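Side-chain contacts in HAD family phosphatase (Pseudomonas syringae pv. tomato, PDB 2ODA), which probably acts as a phosphatase-like hydrolase of the haloacid dehalogenase (HAD) superfamily, in a Pseudomonas-specific subfamily whose physiological substrate is uncertain: residues 143-146 with 152-155; 159-164 with 170-175; 56-61 with 115-120; 47-52 with 74-79. One frame throughout, in Å; residues are numbered along the deposited sequence.

Contact 1: residues 143-146 with 152-155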
loop_
_atom_site.group_PDB
_atom_site.type_symbol
_atom_site.label_atom_id
_atom_site.label_comp_id
_atom_site.label_asym_id
_atom_site.label_seq_id
_atom_site.Cartn_x
_atom_site.Cartn_y
_atom_site.Cartn_z
ATOM N N SER B 143 0.858 -28.647 23.642
ATOM C CA SER B 143 0.707 -30.010 24.167
ATOM C C SER B 143 0.089 -30.966 23.127
ATOM O O SER B 143 0.547 -32.112 22.975
ATOM C CB SER B 143 -0.075 -30.024 25.491
ATOM O OG SER B 143 -1.419 -29.583 25.319
ATOM N N GLN B 144 -0.911 -30.481 22.389
ATOM C CA GLN B 144 -1.565 -31.287 21.355
ATOM C C GLN B 144 -0.617 -31.573 20.181
ATOM O O GLN B 144 -0.559 -32.711 19.669
ATOM C CB GLN B 144 -2.828 -30.591 20.839
ATOM C CG GLN B 144 -3.956 -30.520 21.871
ATOM C CD GLN B 144 -5.120 -29.692 21.383
ATOM O OE1 GLN B 144 -4.934 -28.638 20.757
ATOM N NE2 GLN B 144 -6.340 -30.164 21.663
ATOM N N TRP B 145 0.104 -30.535 19.754
ATOM C CA TRP B 145 1.110 -30.654 18.702
ATOM C C TRP B 145 2.192 -31.653 19.096
ATOM O O TRP B 145 2.605 -32.487 18.284
ATOM C CB TRP B 145 1.724 -29.284 18.403
ATOM C CG TRP B 145 2.670 -29.243 17.203
ATOM C CD1 TRP B 145 4.036 -29.126 17.237
ATOM C CD2 TRP B 145 2.300 -29.255 15.812
ATOM N NE1 TRP B 145 4.539 -29.090 15.947
ATOM C CE2 TRP B 145 3.493 -29.154 15.060
ATOM C CE3 TRP B 145 1.061 -29.348 15.129
ATOM C CZ2 TRP B 145 3.497 -29.156 13.651
ATOM C CZ3 TRP B 145 1.067 -29.351 13.740
ATOM C CH2 TRP B 145 2.278 -29.262 13.015
ATOM N N GLN B 146 2.649 -31.560 20.340
ATOM C CA GLN B 146 3.690 -32.459 20.832
ATOM C C GLN B 146 3.206 -33.893 21.039
ATOM O O GLN B 146 4.010 -34.811 20.971
ATOM C CB GLN B 146 4.314 -31.895 22.115
ATOM C CG GLN B 146 5.357 -30.774 21.814
ATOM C CD GLN B 146 5.460 -29.707 22.906
ATOM O OE1 GLN B 146 5.277 -29.991 24.091
ATOM N NE2 GLN B 146 5.759 -28.470 22.503
ATOM N N GLU B 152 2.525 -37.316 11.766
ATOM C CA GLU B 152 1.323 -36.497 11.866
ATOM C C GLU B 152 1.683 -35.021 11.844
ATOM O O GLU B 152 0.943 -34.217 11.280
ATOM C CB GLU B 152 0.586 -36.797 13.178
ATOM C CG GLU B 152 -0.200 -38.091 13.124
ATOM C CD GLU B 152 -0.773 -38.462 14.458
ATOM O OE1 GLU B 152 -0.086 -38.318 15.503
ATOM O OE2 GLU B 152 -1.920 -38.927 14.459
ATOM N N ARG B 153 2.779 -34.658 12.509
ATOM C CA ARG B 153 3.280 -33.265 12.416
ATOM C C ARG B 153 3.701 -32.930 10.977
ATOM O O ARG B 153 3.373 -31.872 10.480
ATOM C CB ARG B 153 4.428 -32.993 13.401
ATOM C CG ARG B 153 3.971 -32.684 14.842
ATOM C CD ARG B 153 5.194 -32.411 15.730
ATOM N NE ARG B 153 5.969 -33.633 15.923
ATOM C CZ ARG B 153 5.749 -34.509 16.898
ATOM N NH1 ARG B 153 4.792 -34.282 17.800
ATOM N NH2 ARG B 153 6.491 -35.609 16.986
ATOM N N GLU B 154 4.425 -33.833 10.323
ATOM C CA GLU B 154 4.803 -33.634 8.919
ATOM C C GLU B 154 3.570 -33.465 8.031
ATOM O O GLU B 154 3.514 -32.554 7.202
ATOM C CB GLU B 154 5.673 -34.789 8.422
ATOM C CG GLU B 154 6.087 -34.679 6.956
ATOM C CD GLU B 154 6.828 -33.380 6.681
ATOM O OE1 GLU B 154 6.368 -32.594 5.820
ATOM O OE2 GLU B 154 7.858 -33.140 7.347
ATOM N N GLN B 155 2.584 -34.347 8.198
ATOM C CA GLN B 155 1.362 -34.270 7.392
ATOM C C GLN B 155 0.675 -32.900 7.554
ATOM O O GLN B 155 0.288 -32.290 6.572
ATOM C CB GLN B 155 0.399 -35.436 7.704
ATOM C CG GLN B 155 -0.728 -35.572 6.692
ATOM C CD GLN B 155 -1.471 -36.920 6.768
ATOM O OE1 GLN B 155 -1.300 -37.687 7.711
ATOM N NE2 GLN B 155 -2.307 -37.193 5.777
#
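Arg153 NH1 donates to the carbonyl oxygen Trp145 O at 2.9 Å, with an N-H...O angle of 148°. The donor lies in the carbonyl plane on a lone pair, and the oxygen sits in the guanidinium plane. The same NH1 makes a weak bond to Gln146 O at 3.3 Å, again at the guanidinium edge, and another weak one to Leu148 O. Asn150 OD1 takes NH2, which fixes the rotation of the group from its other terminal nitrogen. The arginine gets there by a bend at chi3 (-69°), which folds the guanidinium back to the last turn of helix 142-147 while its methylenes cross the indole of Trp145. Arg153 CD stands over the five-membered ring, 3.7 Å from its centroid, a CH-pi contact, and Arg153 CG packs on the same ring system 3.6 Å from Trp145 CE2. The ring and guanidinium planes are 64° apart, and Arg153 CZ is too distant for more than a weak cation-pi attraction. Phe20 meets the indole edge-to-face. One side chain thus closes the corner between helices 142-147 and 150-167: its charged end occupies C-terminal carbonyls, where the helix dipole would probably favour a cation, and its aliphatic part packs on the indole.

Contact 2: residues 159-164 with 170-175; sequences QATLKL and HSVIDH
Val172 and Thr161 cross obliquely where helix 150-167 packs on strand 171-173, an outermost strand of the parallel, Rossmann-like sheet of the HAD core. The valine points from the strand toward the helix, its CG1 packing on the side chain of Thr161 and its CG2 chiefly on Leu164. Val172 CG1, anti to the backbone N (chi1 -177°), lies 3.5 Å from Thr161 OG1 and 3.9 Å from Thr161 CG2. Val172 CG2 faces the next turn, 4.0 Å from Leu164 CB. Thr161 and Leu164, three residues apart, therefore flank the valine from neighbouring turns, and no hydrogen bond joins the two segments directly. The hydroxyl of Thr161 is bonded to Arg157 O in the preceding turn of its own helix, which accounts for a polar atom lying against a methyl. Beyond Val172 the packing continues onto Ala132, which touches both Val172 and Thr161, while Leu164 reaches Leu118 of helix 115-123. The backbone of the strand is tied to Gly130 through Ser171 and Ile173, and Tyr165 OH bonds Val172 N. Beside the apolar pair a water links helix and strand, donating to Asp174 OD1 at 2.8 Å and weakly to Thr161 OG1 at 3.4 Å.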
loop_
_atom_site.group_PDB
_atom_site.type_symbol
_atom_site.label_atom_id
_atom_site.label_comp_id
_atom_site.label_asym_id
_atom_site.label_seq_id
_atom_site.Cartn_x
_atom_site.Cartn_y
_atom_site.Cartn_z
ATOM N N GLN B 159 0.139 -29.979 4.709
ATOM C CA GLN B 159 -1.211 -29.509 4.354
ATOM C C GLN B 159 -1.335 -27.988 4.457
ATOM O O GLN B 159 -1.834 -27.344 3.522
ATOM C CB GLN B 159 -2.294 -30.190 5.201
ATOM C CG GLN B 159 -2.506 -31.605 4.750
ATOM C CD GLN B 159 -3.277 -32.467 5.740
ATOM O OE1 GLN B 159 -3.519 -32.078 6.898
ATOM N NE2 GLN B 159 -3.644 -33.660 5.293
ATOM N N ALA B 160 -0.894 -27.433 5.584
ATOM C CA ALA B 160 -0.852 -25.963 5.787
ATOM C C ALA B 160 -0.006 -25.241 4.740
ATOM O O ALA B 160 -0.402 -24.174 4.261
ATOM C CB ALA B 160 -0.327 -25.624 7.185
ATOM N N THR B 161 1.152 -25.821 4.417
ATOM C CA THR B 161 2.087 -25.273 3.419
ATOM C C THR B 161 1.429 -25.167 2.036
ATOM O O THR B 161 1.507 -24.123 1.366
ATOM C CB THR B 161 3.431 -26.094 3.369
ATOM O OG1 THR B 161 4.103 -25.995 4.633
ATOM C CG2 THR B 161 4.361 -25.563 2.279
ATOM N N LEU B 162 0.743 -26.223 1.614
ATOM C CA LEU B 162 0.054 -26.155 0.338
ATOM C C LEU B 162 -1.082 -25.121 0.266
ATOM O O LEU B 162 -1.204 -24.426 -0.724
ATOM C CB LEU B 162 -0.386 -27.545 -0.139
ATOM C CG LEU B 162 0.786 -28.489 -0.462
ATOM C CD1 LEU B 162 0.212 -29.795 -1.016
ATOM C CD2 LEU B 162 1.756 -27.868 -1.466
ATOM N N LYS B 163 -1.906 -25.043 1.307
ATOM C CA LYS B 163 -2.951 -24.026 1.431
ATOM C C LYS B 163 -2.382 -22.610 1.405
ATOM O O LYS B 163 -2.914 -21.731 0.726
ATOM C CB LYS B 163 -3.770 -24.276 2.709
ATOM C CG LYS B 163 -4.691 -25.519 2.537
ATOM C CD LYS B 163 -5.345 -25.899 3.851
ATOM C CE LYS B 163 -6.070 -27.254 3.764
ATOM N NZ LYS B 163 -6.660 -27.560 5.098
ATOM N N LEU B 164 -1.280 -22.390 2.112
ATOM C CA LEU B 164 -0.691 -21.053 2.100
ATOM C C LEU B 164 -0.121 -20.712 0.723
ATOM O O LEU B 164 -0.330 -19.621 0.249
ATOM C CB LEU B 164 0.326 -20.874 3.231
ATOM C CG LEU B 164 -0.265 -20.966 4.659
ATOM C CD1 LEU B 164 0.765 -20.727 5.719
ATOM C CD2 LEU B 164 -1.477 -20.018 4.840
ATOM N N HIS B 170 4.400 -16.042 -0.656
ATOM C CA HIS B 170 5.664 -16.047 -1.373
ATOM C C HIS B 170 6.675 -17.113 -0.914
ATOM O O HIS B 170 7.454 -17.641 -1.729
ATOM C CB HIS B 170 6.262 -14.640 -1.298
ATOM C CG HIS B 170 5.424 -13.612 -1.991
ATOM N ND1 HIS B 170 4.559 -12.777 -1.317
ATOM C CD2 HIS B 170 5.264 -13.339 -3.307
ATOM C CE1 HIS B 170 3.932 -12.002 -2.189
ATOM N NE2 HIS B 170 4.341 -12.324 -3.404
ATOM N N SER B 171 6.678 -17.406 0.388
ATOM C CA SER B 171 7.547 -18.434 0.964
ATOM C C SER B 171 6.842 -18.990 2.189
ATOM O O SER B 171 6.150 -18.257 2.875
ATOM C CB SER B 171 8.908 -17.846 1.420
ATOM O OG SER B 171 9.609 -17.231 0.352
ATOM N N VAL B 172 7.023 -20.289 2.446
ATOM C CA VAL B 172 6.511 -20.913 3.664
ATOM C C VAL B 172 7.642 -21.589 4.429
ATOM O O VAL B 172 8.472 -22.300 3.846
ATOM C CB VAL B 172 5.377 -21.974 3.382
ATOM C CG1 VAL B 172 4.834 -22.545 4.703
ATOM C CG2 VAL B 172 4.199 -21.349 2.586
ATOM N N ILE B 173 7.651 -21.369 5.741
ATOM C CA ILE B 173 8.637 -21.920 6.649
ATOM C C ILE B 173 7.950 -22.573 7.852
ATOM O O ILE B 173 6.790 -22.284 8.155
ATOM C CB ILE B 173 9.661 -20.834 7.138
ATOM C CG1 ILE B 173 8.929 -19.622 7.768
ATOM C CG2 ILE B 173 10.566 -20.427 5.942
ATOM C CD1 ILE B 173 9.845 -18.556 8.428
ATOM N N ASP B 174 8.691 -23.439 8.535
ATOM C CA ASP B 174 8.116 -24.270 9.602
ATOM C C ASP B 174 7.915 -23.474 10.893
ATOM O O ASP B 174 7.026 -23.792 11.694
ATOM C CB ASP B 174 9.057 -25.415 9.928
ATOM C CG ASP B 174 9.062 -26.527 8.884
ATOM O OD1 ASP B 174 8.290 -26.505 7.894
ATOM O OD2 ASP B 174 9.893 -27.446 9.093
ATOM N N HIS B 175 8.790 -22.497 11.132
ATOM C CA HIS B 175 8.777 -21.728 12.388
ATOM C C HIS B 175 9.661 -20.512 12.226
ATOM O O HIS B 175 10.448 -20.443 11.287
ATOM C CB HIS B 175 9.275 -22.599 13.582
ATOM C CG HIS B 175 10.627 -23.210 13.361
ATOM N ND1 HIS B 175 11.803 -22.519 13.556
ATOM C CD2 HIS B 175 10.988 -24.445 12.945
ATOM C CE1 HIS B 175 12.832 -23.304 13.272
ATOM N NE2 HIS B 175 12.360 -24.475 12.888
HETATM O O HOH W 1 7.155 -25.051 5.723
#

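Contact 3: residues 56-61 with 115-120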
loop_
_atom_site.group_PDB
_atom_site.type_symbol
_atom_site.label_atom_id
_atom_site.label_comp_id
_atom_site.label_asym_id
_atom_site.label_seq_id
_atom_site.Cartn_x
_atom_site.Cartn_y
_atom_site.Cartn_z
ATOM N N ALA B 56 6.164 -4.297 13.623
ATOM C CA ALA B 56 4.898 -4.088 14.315
ATOM C C ALA B 56 4.135 -5.399 14.296
ATOM O O ALA B 56 4.303 -6.189 13.353
ATOM C CB ALA B 56 4.058 -3.049 13.588
ATOM N N TRP B 57 3.271 -5.603 15.293
ATOM C CA TRP B 57 2.361 -6.753 15.260
ATOM C C TRP B 57 0.945 -6.351 14.906
ATOM O O TRP B 57 0.505 -5.223 15.189
ATOM C CB TRP B 57 2.371 -7.553 16.572
ATOM C CG TRP B 57 1.857 -6.814 17.793
ATOM C CD1 TRP B 57 2.614 -6.164 18.740
ATOM C CD2 TRP B 57 0.495 -6.706 18.218
ATOM N NE1 TRP B 57 1.795 -5.641 19.716
ATOM C CE2 TRP B 57 0.490 -5.969 19.429
ATOM C CE3 TRP B 57 -0.728 -7.142 17.680
ATOM C CZ2 TRP B 57 -0.693 -5.660 20.123
ATOM C CZ3 TRP B 57 -1.917 -6.826 18.365
ATOM C CH2 TRP B 57 -1.887 -6.090 19.577
ATOM N N ILE B 58 0.242 -7.295 14.281
ATOM C CA ILE B 58 -1.133 -7.094 13.844
ATOM C C ILE B 58 -1.988 -8.211 14.400
ATOM O O ILE B 58 -1.606 -9.378 14.331
ATOM C CB ILE B 58 -1.223 -7.159 12.300
ATOM C CG1 ILE B 58 -0.464 -5.980 11.700
ATOM C CG2 ILE B 58 -2.686 -7.198 11.832
ATOM C CD1 ILE B 58 -0.339 -6.051 10.184
ATOM N N ASP B 59 -3.157 -7.867 14.920
ATOM C CA ASP B 59 -4.145 -8.904 15.235
ATOM C C ASP B 59 -5.578 -8.377 15.125
ATOM O O ASP B 59 -5.801 -7.191 14.809
ATOM C CB ASP B 59 -3.852 -9.545 16.598
ATOM C CG ASP B 59 -4.170 -11.043 16.606
ATOM O OD1 ASP B 59 -5.354 -11.405 16.452
ATOM O OD2 ASP B 59 -3.248 -11.860 16.762
ATOM N N GLU B 60 -6.550 -9.262 15.331
ATOM C CA GLU B 60 -7.961 -8.856 15.301
ATOM C C GLU B 60 -8.668 -9.253 16.598
ATOM O O GLU B 60 -9.830 -8.892 16.818
ATOM C CB GLU B 60 -8.670 -9.465 14.089
ATOM C CG GLU B 60 -8.689 -10.993 14.089
ATOM C CD GLU B 60 -9.566 -11.615 13.015
ATOM O OE1 GLU B 60 -10.100 -10.884 12.149
ATOM O OE2 GLU B 60 -9.716 -12.857 13.042
ATOM N N LEU B 61 -7.969 -9.976 17.470
ATOM C CA LEU B 61 -8.565 -10.368 18.751
ATOM C C LEU B 61 -8.982 -9.136 19.533
ATOM O O LEU B 61 -8.383 -8.073 19.356
ATOM C CB LEU B 61 -7.586 -11.201 19.594
ATOM C CG LEU B 61 -7.215 -12.598 19.092
ATOM C CD1 LEU B 61 -5.891 -13.014 19.702
ATOM C CD2 LEU B 61 -8.276 -13.616 19.416
ATOM N N PRO B 115 -4.685 -17.429 7.139
ATOM C CA PRO B 115 -4.969 -17.164 5.721
ATOM C C PRO B 115 -5.625 -15.823 5.471
ATOM O O PRO B 115 -5.407 -15.231 4.407
ATOM C CB PRO B 115 -5.936 -18.290 5.336
ATOM C CG PRO B 115 -5.673 -19.353 6.299
ATOM C CD PRO B 115 -5.344 -18.670 7.595
ATOM N N ARG B 116 -6.410 -15.359 6.434
ATOM C CA ARG B 116 -7.125 -14.079 6.311
ATOM C C ARG B 116 -6.208 -12.873 6.443
ATOM O O ARG B 116 -6.314 -11.900 5.676
ATOM C CB ARG B 116 -8.269 -13.994 7.315
ATOM C CG ARG B 116 -9.459 -14.912 6.948
ATOM C CD ARG B 116 -10.545 -14.888 8.033
ATOM N NE ARG B 116 -11.038 -13.519 8.266
ATOM C CZ ARG B 116 -10.825 -12.860 9.397
ATOM N NH1 ARG B 116 -10.155 -13.460 10.363
ATOM N NH2 ARG B 116 -11.267 -11.616 9.570
ATOM N N LEU B 117 -5.299 -12.931 7.407
ATOM C CA LEU B 117 -4.295 -11.891 7.523
ATOM C C LEU B 117 -3.290 -11.933 6.375
ATOM O O LEU B 117 -2.923 -10.882 5.836
ATOM C CB LEU B 117 -3.626 -11.943 8.899
ATOM C CG LEU B 117 -2.415 -11.015 9.096
ATOM C CD1 LEU B 117 -2.769 -9.508 8.897
ATOM C CD2 LEU B 117 -1.819 -11.269 10.492
ATOM N N LEU B 118 -2.820 -13.122 6.000
ATOM C CA LEU B 118 -1.987 -13.247 4.804
ATOM C C LEU B 118 -2.651 -12.662 3.565
ATOM O O LEU B 118 -2.000 -11.984 2.766
ATOM C CB LEU B 118 -1.579 -14.704 4.554
ATOM C CG LEU B 118 -0.622 -15.216 5.643
ATOM C CD1 LEU B 118 -0.616 -16.743 5.631
ATOM C CD2 LEU B 118 0.786 -14.617 5.435
ATOM N N GLN B 119 -3.937 -12.933 3.390
ATOM C CA GLN B 119 -4.707 -12.327 2.296
ATOM C C GLN B 119 -4.708 -10.793 2.363
ATOM O O GLN B 119 -4.607 -10.118 1.330
ATOM C CB GLN B 119 -6.140 -12.872 2.279
ATOM C CG GLN B 119 -6.940 -12.473 0.994
ATOM C CD GLN B 119 -6.334 -13.064 -0.268
ATOM O OE1 GLN B 119 -6.346 -14.270 -0.458
ATOM N NE2 GLN B 119 -5.789 -12.221 -1.125
ATOM N N SER B 120 -4.852 -10.243 3.569
ATOM C CA SER B 120 -4.733 -8.786 3.751
ATOM C C SER B 120 -3.359 -8.308 3.240
ATOM O O SER B 120 -3.271 -7.306 2.540
ATOM C CB SER B 120 -4.948 -8.406 5.230
ATOM O OG SER B 120 -4.624 -7.041 5.466
#
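Glu60 sets CG between its backbone N and carbonyl carbon (chi1 62°) and then runs extended, while Arg116 bends at chi3 (58°); together these torsions bring the carboxylate to the NH1/NH2 edge of the guanidinium from chains that cross at about a right angle. The grip is bidentate and end-on. Arg116 NH1 donates to Glu60 OE2 at 2.8 Å, and Arg116 NH2 to Glu60 OE1 at 2.9 Å on its syn lone pair; a weaker third bond runs from NH1 to OE1 at 3.1 Å. Both oxygens lie close to the guanidinium plane, yet the two planes are turned 30° apart, so NH1 meets OE2 somewhat out of the carboxylate plane. Trp87 touches both side chains of the salt bridge. Deeper in, Ile58 CG2 packs on Leu117 CD1 at 3.7 Å, two buried side chains joining strand 55-58 to helix 115-123. The loop carrying Glu60 is shaped by an Asx turn: Asp59 OD1 accepts from Leu61 N at 3.1 Å and from Glu60 N at 2.7 Å, while OD2 bonds Ser14 N. At the C-terminal end of strand 55-58, next to edge strand 78-79 of this HAD fold, the apolar contact is thus accompanied by an exposed charge pair, whose paired bonds restrict the rotation of both ends.

Contact 4: residues 47-52 with 74-79; sequences ALRDQG and NDWMIA
Trp76 presents one face of its indole to Arg49, whose aliphatic chain lies across it. Arg49 CD sits over the five-membered ring, 3.7 Å from its centroid and 15° off the normal, a CH-pi contact, and Arg49 CG lies over the same face, 3.6 Å from Trp76 CD2. The guanidinium continues toward the CB end of the indole, nearly parallel to its plane (11° apart), with one of its own faces resting on Trp76 CB, which is 3.4 Å from Arg49 NE. This is helix-to-loop packing in the parallel alpha/beta core of the HAD fold: Arg49 belongs to the last turn of helix 41-51, and Trp76 to the loop leading into edge strand 78-79. The fit depends on an arginine stretched from CG to NE, with CG anti to the backbone N (chi1 -170°), so that the chain runs flat across the ring. Leu48 adds a second, apolar point, and it also reaches Leu9 and Phe11 of strand 9-12, while Trp76 leans on Cys55 of strand 55-58; the pair thus bridges helix and sheet. The helix ends in a Schellman motif, with Gly52 at positive phi. Asp75 stands near the guanidinium with opposite charge, but Arg49 NH1 and Asp75 OD2 are 4.6 Å apart, beyond a salt bridge, so any attraction is probably modest. No hydrogen bond crosses between the segments, and the contact rests on the CH-pi interaction and van der Waals packing. At its inner end Leu48 CB meets Trp76 CH2 at 4.2 Å.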
loop_
_atom_site.group_PDB
_atom_site.type_symbol
_atom_site.label_atom_id
_atom_site.label_comp_id
_atom_site.label_asym_id
_atom_site.label_seq_id
_atom_site.Cartn_x
_atom_site.Cartn_y
_atom_site.Cartn_z
ATOM N N ALA B 47 17.808 -11.095 16.738
ATOM C CA ALA B 47 18.492 -10.613 15.534
ATOM C C ALA B 47 17.826 -9.350 15.023
ATOM O O ALA B 47 18.510 -8.345 14.747
ATOM C CB ALA B 47 18.502 -11.681 14.453
ATOM N N LEU B 48 16.493 -9.366 14.965
ATOM C CA LEU B 48 15.748 -8.220 14.438
ATOM C C LEU B 48 15.837 -7.000 15.345
ATOM O O LEU B 48 16.061 -5.870 14.878
ATOM C CB LEU B 48 14.277 -8.591 14.192
ATOM C CG LEU B 48 14.028 -9.644 13.125
ATOM C CD1 LEU B 48 12.517 -10.026 13.124
ATOM C CD2 LEU B 48 14.510 -9.154 11.742
ATOM N N ARG B 49 15.662 -7.215 16.647
ATOM C CA ARG B 49 15.745 -6.116 17.587
ATOM C C ARG B 49 17.162 -5.530 17.612
ATOM O O ARG B 49 17.328 -4.306 17.607
ATOM C CB ARG B 49 15.325 -6.558 18.995
ATOM C CG ARG B 49 15.181 -5.382 19.936
ATOM C CD ARG B 49 14.916 -5.792 21.333
ATOM N NE ARG B 49 14.729 -4.600 22.145
ATOM C CZ ARG B 49 14.294 -4.601 23.404
ATOM N NH1 ARG B 49 13.969 -5.727 24.012
ATOM N NH2 ARG B 49 14.149 -3.454 24.044
ATOM N N ASP B 50 18.172 -6.393 17.636
ATOM C CA ASP B 50 19.556 -5.911 17.603
ATOM C C ASP B 50 19.851 -5.100 16.347
ATOM O O ASP B 50 20.572 -4.098 16.432
ATOM C CB ASP B 50 20.544 -7.057 17.724
ATOM C CG ASP B 50 20.599 -7.646 19.138
ATOM O OD1 ASP B 50 19.956 -7.106 20.080
ATOM O OD2 ASP B 50 21.286 -8.663 19.271
ATOM N N GLN B 51 19.282 -5.512 15.206
ATOM C CA GLN B 51 19.425 -4.795 13.926
ATOM C C GLN B 51 18.696 -3.452 13.883
ATOM O O GLN B 51 18.924 -2.664 12.961
ATOM C CB GLN B 51 18.826 -5.603 12.765
ATOM C CG GLN B 51 19.590 -6.774 12.252
ATOM C CD GLN B 51 18.729 -7.585 11.285
ATOM O OE1 GLN B 51 18.020 -7.027 10.439
ATOM N NE2 GLN B 51 18.790 -8.901 11.404
ATOM N N GLY B 52 17.764 -3.222 14.805
ATOM C CA GLY B 52 16.879 -2.056 14.719
ATOM C C GLY B 52 15.853 -2.189 13.593
ATOM O O GLY B 52 15.361 -1.184 13.074
ATOM N N ASN B 74 6.267 -6.313 23.753
ATOM C CA ASN B 74 5.938 -4.889 23.857
ATOM C C ASN B 74 7.075 -3.982 24.358
ATOM O O ASN B 74 6.893 -2.776 24.429
ATOM C CB ASN B 74 4.625 -4.636 24.634
ATOM C CG ASN B 74 4.712 -5.026 26.100
ATOM O OD1 ASN B 74 5.763 -4.917 26.734
ATOM N ND2 ASN B 74 3.586 -5.467 26.654
ATOM N N ASP B 75 8.208 -4.572 24.735
ATOM C CA ASP B 75 9.408 -3.806 25.093
ATOM C C ASP B 75 9.866 -2.966 23.873
ATOM O O ASP B 75 10.429 -1.889 24.043
ATOM C CB ASP B 75 10.564 -4.749 25.520
ATOM C CG ASP B 75 10.433 -5.298 26.960
ATOM O OD1 ASP B 75 10.045 -4.563 27.891
ATOM O OD2 ASP B 75 10.763 -6.494 27.172
ATOM N N TRP B 76 9.616 -3.448 22.646
ATOM C CA TRP B 76 10.238 -2.844 21.468
ATOM C C TRP B 76 9.391 -2.890 20.203
ATOM O O TRP B 76 9.625 -2.133 19.254
ATOM C CB TRP B 76 11.588 -3.516 21.217
ATOM C CG TRP B 76 11.455 -4.948 20.762
ATOM C CD1 TRP B 76 11.153 -6.047 21.535
ATOM C CD2 TRP B 76 11.591 -5.422 19.423
ATOM N NE1 TRP B 76 11.097 -7.178 20.749
ATOM C CE2 TRP B 76 11.373 -6.822 19.448
ATOM C CE3 TRP B 76 11.881 -4.801 18.193
ATOM C CZ2 TRP B 76 11.448 -7.607 18.290
ATOM C CZ3 TRP B 76 11.956 -5.588 17.045
ATOM C CH2 TRP B 76 11.744 -6.976 17.108
HETATM N N MSE B 77 8.426 -3.804 20.149
HETATM C CA MSE B 77 7.630 -3.933 18.941
HETATM C C MSE B 77 6.359 -3.113 19.065
HETATM O O MSE B 77 5.691 -3.152 20.099
HETATM C CB MSE B 77 7.314 -5.408 18.625
HETATM C CG MSE B 77 6.799 -5.607 17.215
HETATM SE SE MSE B 77 6.311 -7.456 16.834
HETATM C CE MSE B 77 7.985 -8.301 17.348
ATOM N N ILE B 78 6.045 -2.387 17.998
ATOM C CA ILE B 78 4.860 -1.533 17.875
ATOM C C ILE B 78 3.586 -2.376 17.777
ATOM O O ILE B 78 3.578 -3.372 17.069
ATOM C CB ILE B 78 5.015 -0.634 16.580
ATOM C CG1 ILE B 78 6.260 0.275 16.672
ATOM C CG2 ILE B 78 3.740 0.160 16.250
ATOM C CD1 ILE B 78 6.423 1.058 17.984
ATOM N N ALA B 79 2.524 -1.999 18.498
ATOM C CA ALA B 79 1.202 -2.553 18.235
ATOM C C ALA B 79 0.563 -1.792 17.062
ATOM O O ALA B 79 0.315 -0.595 17.178
ATOM C CB ALA B 79 0.334 -2.438 19.477
#

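How the contacts relate
Along the chain contact 4 opens first and interlocks with contact 3, their segments alternating; contacts 1 and 2 follow in series. Contacts 2, 3 and 4 all reach the six-stranded parallel sheet, with contacts 2 and 4 on opposite sides of the chain's centre, their centres about 25 Å apart. Contacts 3 and 4 meet through neighbouring strands 55-58 and 78-79, where Trp57 N probably bonds Ile78 O. Contacts 2 and 3 touch through Leu164 and Leu118, joining helix 150-167 to helix 115-123. Contact 1 shares helix 150-167 with contact 2, their centres about 15 Å apart. Contacts 2 and 4 thus pack helices near the two edges of the sheet, contact 3 lies between them, and contact 1 extends the helix 150-167 side.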